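Local atomic coordinates of aminopeptidase C (Lactobacillus rhamnosus, PDB entry 4K7C), a protein that probably removes amino acids from the amino ends of peptides as a papain-like cysteine aminopeptidase of the bleomycin hydrolase type, built as a hexamer. Residues A119-P122 with K127-F130; D299-L304 with Q406-V411; Q308-E313 with V371-G376. One frame throughout, in Å; residues are numbered along the deposited sequence.

Interaction 1 of 3, residues A119-P122 with K127-F130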
# COMPACT_ATOMS: atom_id res chain seq x y z
N ALA A 119 -4.84 -51.54 -14.99
CA ALA A 119 -3.44 -51.87 -14.93
C ALA A 119 -3.00 -52.83 -16.06
O ALA A 119 -1.81 -52.89 -16.32
CB ALA A 119 -3.09 -52.49 -13.62
N ASP A 120 -3.98 -53.51 -16.67
CA ASP A 120 -3.79 -54.39 -17.86
C ASP A 120 -3.82 -53.61 -19.21
O ASP A 120 -3.57 -54.17 -20.26
CB ASP A 120 -4.86 -55.52 -17.87
CG ASP A 120 -6.31 -54.97 -17.87
OD1 ASP A 120 -6.54 -53.78 -17.49
OD2 ASP A 120 -7.25 -55.73 -18.22
N GLN A 121 -4.11 -52.32 -19.15
CA GLN A 121 -4.21 -51.51 -20.34
C GLN A 121 -2.94 -50.71 -20.54
O GLN A 121 -2.21 -50.37 -19.59
CB GLN A 121 -5.45 -50.58 -20.27
CG GLN A 121 -6.78 -51.31 -20.13
CD GLN A 121 -7.91 -50.37 -19.69
OE1 GLN A 121 -7.88 -49.18 -19.99
NE2 GLN A 121 -8.91 -50.91 -18.98
N PRO A 122 -2.60 -50.43 -21.79
CA PRO A 122 -1.36 -49.72 -22.04
C PRO A 122 -1.33 -48.38 -21.31
O PRO A 122 -2.38 -47.67 -21.24
CB PRO A 122 -1.37 -49.53 -23.57
CG PRO A 122 -2.30 -50.59 -24.07
CD PRO A 122 -3.36 -50.70 -23.02
N LYS A 127 -7.57 -43.81 -21.60
CA LYS A 127 -8.13 -43.80 -20.25
C LYS A 127 -7.02 -43.77 -19.19
O LYS A 127 -7.19 -43.16 -18.13
CB LYS A 127 -9.07 -45.01 -20.07
CG LYS A 127 -10.41 -44.87 -20.72
CD LYS A 127 -11.21 -46.17 -20.47
CE LYS A 127 -12.43 -46.28 -21.36
NZ LYS A 127 -13.18 -47.55 -21.04
N VAL A 128 -5.89 -44.46 -19.41
CA VAL A 128 -4.80 -44.48 -18.43
C VAL A 128 -4.19 -43.08 -18.43
O VAL A 128 -3.97 -42.47 -17.38
CB VAL A 128 -3.76 -45.60 -18.64
CG1 VAL A 128 -2.62 -45.44 -17.66
CG2 VAL A 128 -4.49 -46.95 -18.44
N ALA A 129 -4.06 -42.50 -19.65
CA ALA A 129 -3.47 -41.14 -19.73
C ALA A 129 -4.36 -40.15 -19.01
O ALA A 129 -3.84 -39.27 -18.34
CB ALA A 129 -3.29 -40.68 -21.15
N PHE A 130 -5.66 -40.30 -19.13
CA PHE A 130 -6.63 -39.35 -18.46
C PHE A 130 -6.55 -39.39 -16.94
O PHE A 130 -6.50 -38.35 -16.26
CB PHE A 130 -8.02 -39.72 -18.95
CG PHE A 130 -9.08 -38.85 -18.39
CD1 PHE A 130 -9.33 -37.63 -18.95
CD2 PHE A 130 -9.77 -39.24 -17.27
CE1 PHE A 130 -10.29 -36.81 -18.42
CE2 PHE A 130 -10.76 -38.43 -16.75
CZ PHE A 130 -11.00 -37.21 -17.33

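Interaction 2 of 3, residues D299-L304 with Q406-V411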
# COMPACT_ATOMS: atom_id res chain seq x y z
N ASP A 299 -36.28 -25.39 -20.57
CA ASP A 299 -37.49 -24.84 -19.92
C ASP A 299 -37.92 -25.58 -18.63
O ASP A 299 -38.29 -24.96 -17.62
CB ASP A 299 -38.67 -24.85 -20.94
CG ASP A 299 -38.47 -23.80 -22.06
OD1 ASP A 299 -37.80 -22.78 -21.84
OD2 ASP A 299 -38.98 -24.02 -23.14
N THR A 300 -37.89 -26.91 -18.71
CA THR A 300 -38.27 -27.81 -17.59
C THR A 300 -37.24 -27.65 -16.44
O THR A 300 -37.59 -27.45 -15.28
CB THR A 300 -38.25 -29.28 -18.04
OG1 THR A 300 -39.11 -29.52 -19.21
CG2 THR A 300 -38.66 -30.22 -16.92
N PHE A 301 -35.98 -27.57 -16.84
CA PHE A 301 -34.84 -27.37 -15.90
C PHE A 301 -35.11 -26.09 -15.13
O PHE A 301 -35.05 -26.05 -13.88
CB PHE A 301 -33.57 -27.30 -16.82
CG PHE A 301 -32.26 -27.13 -16.16
CD1 PHE A 301 -31.33 -28.18 -16.18
CD2 PHE A 301 -31.84 -25.88 -15.73
CE1 PHE A 301 -30.06 -28.04 -15.68
CE2 PHE A 301 -30.59 -25.73 -15.18
CZ PHE A 301 -29.66 -26.77 -15.18
N LYS A 302 -35.32 -24.99 -15.88
CA LYS A 302 -35.54 -23.70 -15.22
C LYS A 302 -36.82 -23.65 -14.37
O LYS A 302 -36.86 -23.05 -13.29
CB LYS A 302 -35.58 -22.57 -16.27
CG LYS A 302 -34.23 -22.15 -16.74
CD LYS A 302 -34.23 -21.46 -18.12
CE LYS A 302 -34.90 -20.13 -18.07
NZ LYS A 302 -35.07 -19.46 -19.37
N ASP A 303 -37.91 -24.24 -14.89
CA ASP A 303 -39.17 -24.27 -14.09
C ASP A 303 -39.03 -24.98 -12.76
O ASP A 303 -39.56 -24.52 -11.80
CB ASP A 303 -40.27 -24.94 -14.87
CG ASP A 303 -40.81 -24.04 -16.00
OD1 ASP A 303 -40.59 -22.80 -15.97
OD2 ASP A 303 -41.50 -24.60 -16.87
N LEU A 304 -38.23 -26.07 -12.72
CA LEU A 304 -37.89 -26.72 -11.44
C LEU A 304 -37.12 -25.87 -10.49
O LEU A 304 -37.43 -25.81 -9.31
CB LEU A 304 -37.08 -28.00 -11.68
CG LEU A 304 -37.80 -29.11 -12.49
CD1 LEU A 304 -36.89 -30.16 -12.91
CD2 LEU A 304 -38.96 -29.73 -11.72
N GLN A 406 -27.61 -20.27 -21.66
CA GLN A 406 -26.45 -20.69 -22.35
C GLN A 406 -25.44 -21.41 -21.48
O GLN A 406 -24.82 -22.37 -21.92
CB GLN A 406 -25.71 -19.47 -22.98
CG GLN A 406 -26.35 -18.67 -24.11
CD GLN A 406 -26.89 -19.54 -25.21
OE1 GLN A 406 -26.25 -20.47 -25.72
NE2 GLN A 406 -28.08 -19.26 -25.56
N PHE A 407 -25.23 -20.93 -20.24
CA PHE A 407 -24.04 -21.28 -19.52
C PHE A 407 -24.26 -22.04 -18.20
O PHE A 407 -23.28 -22.47 -17.57
CB PHE A 407 -23.11 -20.05 -19.27
CG PHE A 407 -22.67 -19.41 -20.54
CD1 PHE A 407 -21.99 -20.17 -21.51
CD2 PHE A 407 -23.06 -18.15 -20.88
CE1 PHE A 407 -21.61 -19.58 -22.73
CE2 PHE A 407 -22.69 -17.57 -22.10
CZ PHE A 407 -21.97 -18.30 -23.02
N VAL A 408 -25.50 -22.21 -17.82
CA VAL A 408 -25.81 -23.12 -16.70
C VAL A 408 -26.07 -24.54 -17.24
O VAL A 408 -26.93 -24.71 -18.16
CB VAL A 408 -27.01 -22.67 -15.94
CG1 VAL A 408 -27.49 -23.71 -14.83
CG2 VAL A 408 -26.75 -21.32 -15.31
N TYR A 409 -25.36 -25.51 -16.66
CA TYR A 409 -25.44 -26.89 -17.07
C TYR A 409 -26.06 -27.84 -16.04
O TYR A 409 -26.49 -28.91 -16.46
CB TYR A 409 -24.12 -27.44 -17.45
CG TYR A 409 -23.42 -26.67 -18.59
CD1 TYR A 409 -23.77 -26.91 -19.88
CD2 TYR A 409 -22.40 -25.75 -18.34
CE1 TYR A 409 -23.22 -26.22 -20.95
CE2 TYR A 409 -21.78 -25.10 -19.43
CZ TYR A 409 -22.19 -25.35 -20.73
OH TYR A 409 -21.59 -24.70 -21.79
N GLN A 410 -26.13 -27.43 -14.77
CA GLN A 410 -26.61 -28.32 -13.73
C GLN A 410 -27.32 -27.58 -12.61
O GLN A 410 -26.90 -26.49 -12.24
CB GLN A 410 -25.43 -29.00 -13.08
CG GLN A 410 -24.59 -29.87 -13.95
CD GLN A 410 -23.56 -30.54 -13.09
OE1 GLN A 410 -22.73 -31.37 -13.55
NE2 GLN A 410 -23.57 -30.15 -11.83
N VAL A 411 -28.40 -28.19 -12.11
CA VAL A 411 -29.07 -27.72 -10.89
C VAL A 411 -29.38 -29.01 -10.07
O VAL A 411 -29.47 -30.09 -10.65
CB VAL A 411 -30.39 -26.97 -11.08
CG1 VAL A 411 -30.14 -25.54 -11.55
CG2 VAL A 411 -31.32 -27.69 -12.05

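Interaction 3 of 3, residues Q308-E313 with V371-G376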
# COMPACT_ATOMS: atom_id res chain seq x y z
N GLN A 308 -38.52 -24.58 -6.75
CA GLN A 308 -37.74 -24.76 -5.54
C GLN A 308 -37.50 -23.39 -4.83
O GLN A 308 -37.68 -23.25 -3.60
CB GLN A 308 -36.45 -25.55 -5.85
CG GLN A 308 -35.64 -25.91 -4.64
CD GLN A 308 -34.76 -27.12 -4.83
OE1 GLN A 308 -35.22 -28.16 -5.31
NE2 GLN A 308 -33.49 -27.01 -4.43
N LEU A 309 -37.09 -22.39 -5.59
CA LEU A 309 -36.98 -21.03 -5.03
C LEU A 309 -38.28 -20.50 -4.41
O LEU A 309 -38.27 -19.92 -3.33
CB LEU A 309 -36.40 -20.03 -6.11
CG LEU A 309 -34.95 -20.37 -6.49
CD1 LEU A 309 -34.54 -19.51 -7.69
CD2 LEU A 309 -33.98 -20.11 -5.31
N LYS A 310 -39.41 -20.75 -5.07
CA LYS A 310 -40.68 -20.21 -4.62
C LYS A 310 -41.12 -20.92 -3.31
O LYS A 310 -41.81 -20.34 -2.48
CB LYS A 310 -41.73 -20.38 -5.70
CG LYS A 310 -41.72 -19.36 -6.81
CD LYS A 310 -42.86 -19.69 -7.76
CE LYS A 310 -43.14 -18.55 -8.68
NZ LYS A 310 -44.11 -19.00 -9.72
N ALA A 311 -40.61 -22.14 -3.10
CA ALA A 311 -40.76 -22.86 -1.85
C ALA A 311 -39.83 -22.45 -0.74
O ALA A 311 -39.92 -23.00 0.33
CB ALA A 311 -40.63 -24.34 -2.11
N GLY A 312 -38.88 -21.54 -0.99
CA GLY A 312 -38.01 -21.01 0.03
C GLY A 312 -36.70 -21.78 0.14
O GLY A 312 -35.96 -21.63 1.10
N GLU A 313 -36.33 -22.54 -0.89
CA GLU A 313 -35.11 -23.32 -0.82
C GLU A 313 -34.16 -22.91 -1.97
O GLU A 313 -34.57 -22.83 -3.14
CB GLU A 313 -35.44 -24.78 -1.01
CG GLU A 313 -36.30 -25.36 0.14
CD GLU A 313 -37.07 -26.67 -0.21
OE1 GLU A 313 -36.96 -27.26 -1.33
OE2 GLU A 313 -37.85 -27.09 0.66
N VAL A 371 -34.76 -15.06 -7.80
CA VAL A 371 -35.13 -14.95 -9.23
C VAL A 371 -36.12 -13.86 -9.36
O VAL A 371 -36.97 -13.72 -8.50
CB VAL A 371 -35.63 -16.33 -9.84
CG1 VAL A 371 -36.97 -16.78 -9.22
CG2 VAL A 371 -35.62 -16.24 -11.35
N ASP A 372 -35.92 -12.98 -10.35
CA ASP A 372 -36.83 -11.89 -10.65
C ASP A 372 -37.72 -12.45 -11.73
O ASP A 372 -37.27 -12.81 -12.88
CB ASP A 372 -36.08 -10.66 -11.19
CG ASP A 372 -36.90 -9.39 -11.09
OD1 ASP A 372 -37.73 -9.27 -10.17
OD2 ASP A 372 -36.64 -8.47 -11.90
N LEU A 373 -39.02 -12.41 -11.40
CA LEU A 373 -40.06 -12.85 -12.35
C LEU A 373 -40.89 -11.63 -12.79
O LEU A 373 -41.48 -10.95 -11.95
CB LEU A 373 -40.98 -13.85 -11.62
CG LEU A 373 -40.35 -15.16 -11.19
CD1 LEU A 373 -41.48 -15.99 -10.51
CD2 LEU A 373 -39.71 -15.95 -12.30
N VAL A 374 -40.88 -11.34 -14.07
CA VAL A 374 -41.62 -10.21 -14.66
C VAL A 374 -42.55 -10.80 -15.73
O VAL A 374 -42.12 -11.59 -16.61
CB VAL A 374 -40.69 -9.17 -15.34
CG1 VAL A 374 -41.51 -7.98 -15.87
CG2 VAL A 374 -39.67 -8.60 -14.34
N ASP A 375 -43.83 -10.49 -15.61
CA ASP A 375 -44.90 -11.16 -16.45
C ASP A 375 -44.76 -12.70 -16.43
O ASP A 375 -44.92 -13.41 -17.45
CB ASP A 375 -44.89 -10.62 -17.88
CG ASP A 375 -45.05 -9.09 -17.96
OD1 ASP A 375 -45.70 -8.54 -17.09
OD2 ASP A 375 -44.54 -8.43 -18.91
N GLY A 376 -44.41 -13.20 -15.27
CA GLY A 376 -44.33 -14.66 -15.05
C GLY A 376 -43.10 -15.33 -15.63
O GLY A 376 -43.01 -16.53 -15.60

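Interaction 1 of 3, residues A119-P122 with K127-F130
Val128 of helix 126-133 makes the closest approach to the preceding loop, and its contact with Pro122 is one of a methyl group against a backbone oxygen. Val128 CG2 lies 3.6 Å from Pro122 O, and Val128 CB is equally near that oxygen. CG2 is the branch that faces the loop because it stands anti to the carbonyl carbon, beside the backbone N, while CG1 takes the place anti to N (chi1 175°). The carbonyl oxygen accepts its hydrogen bond from Ser125 OG, so the methyl packs against an acceptor already engaged.

The backbone setting is a helix-loop-helix connection: helix 96-117 ends, the chain turns through 119-122, and helix 126-133 begins, with the CA atoms of Pro122 and Val128 7.2 Å apart.

The remaining van der Waals contacts are looser. Gln121 CB meets Val128 CG2 at 4.2 Å, and the chain beyond it runs extended (chi2 165°), carrying Gln121 OE1 to 4.3 Å from Lys127 CB. The polar end of Lys127 instead forms a salt bridge with Glu280, while Gln121 O accepts a bond from Arg188 of helix 170-192, whose side chain also touches Val128.

Interaction 2 of 3, residues D299-L304 with Q406-V411
Phe301 carries this contact, its ring projecting from helix 298-310 against the start of strand 408-414. CG lies anti to the backbone N (chi1 -178°), which swings the ring out from the helix toward the strand and brings it among Val408, the Tyr409-Gln410 backbone and Val411.

The face contact is a CH-pi interaction. Val411 CG2 sits 3.7 Å from the centroid of the Phe301 ring, only 14° off the ring normal, so the methyl is almost centred over the face. The two side chains approach from opposite directions. The second branch, Val411 CG1, reaches Phe301 CE2 at 3.7 Å, so both methyls touch the ring.

Apolar contact at the rim comes from Val408, whose CG1 lies near the ring plane, 3.7 Å from Phe301 CE2. Val408 CG1, anti to the backbone N, is thereby brought to the ring's edge, while the Val408 side chain also touches Phe317.

Backbone packing completes the set. Phe301 CZ comes within 3.6 Å of both Gln410 C and Val411 N, and Phe301 CE1 is 3.8 Å from Tyr409 O. With an alanine in place of Phe301, a gap would probably open between helix and strand, leaving the Val411 methyl without its aromatic face and Val408 CG1 without its edge partner.

All five touching residues are buried, and Ile263 of strand 260-264 also packs on Phe301 and Val411. The axes of the short helix and strand segments pass 9.7 Å apart at 50°. Beside these contacts, Tyr409 and Gln410 both face Gly318 of strand 315-319, so the arrangement is a helix packed on a strand that carries a classic beta bulge.

Interaction 3 of 3, residues Q308-E313 with V371-G376
This is a small aliphatic helix-on-strand contact, where the C-terminal end of helix 298-310 meets the end of strand 364-374 through two side-chain pairs. Leu309 faces Val371, and Lys310 reaches Leu373; together they bury 140 Å² counted over both segments.

The inner pair is wholly apolar. Leu309 CD1 lies 4.0 Å from Val371 CG1 and about as far from Val371 CB, so one methyl meets the branch point of the valine, the two side chains running at a slant to each other. Val371 CG1 stands between the backbone N and the carbonyl carbon (chi1 67°), and this rotation turns that methyl to the leucine. Both residues are buried.

The outer pair involves the aliphatic part of a lysine. From an exposed position on the helix, Lys310 extends its chain beyond CG, and its CE comes to 3.6 Å from Leu373 CD1. The charged Lys310 NZ is farther, 4.1 Å from the same methyl, so the carbon rather than the charge makes the closer approach.

The helix ends just after these residues. Gly312, with phi 93°, closes it in a Schellman motif: Glu313 N bonds back to Gln308 O at 3.1 Å and Gly312 N to Leu309 O at 2.9 Å.

Around this, Ile54 of strand 54-55 touches Lys310, Val371 and Leu373, and Leu56 packs on Leu309. Strand 377-384 flanks Val371 through Pro378 and Trp381, while past the strand's end Asp375 forms a salt bridge with Arg241 of a neighbouring subunit.

Interaction 1 comes first along the chain and stands apart, its centre about 35 Å from that of interaction 2 and about 47 Å from that of interaction 3, with which it lies on opposite sides of the chain's centre. Interactions 2 and 3 are neighbours, with centres about 14 Å apart, and both use helix 298-310: residues 299-304 pack against strand 408-414, residues 308-313 against strand 364-374. In sequence, interaction 3 falls wholly between the two segments of interaction 2. Strand 315-319 pairs antiparallel with both partner strands, so one helix packs over connected strands of the papain-like domain, whereas interaction 1 is a local contact between a loop and the helix that follows it.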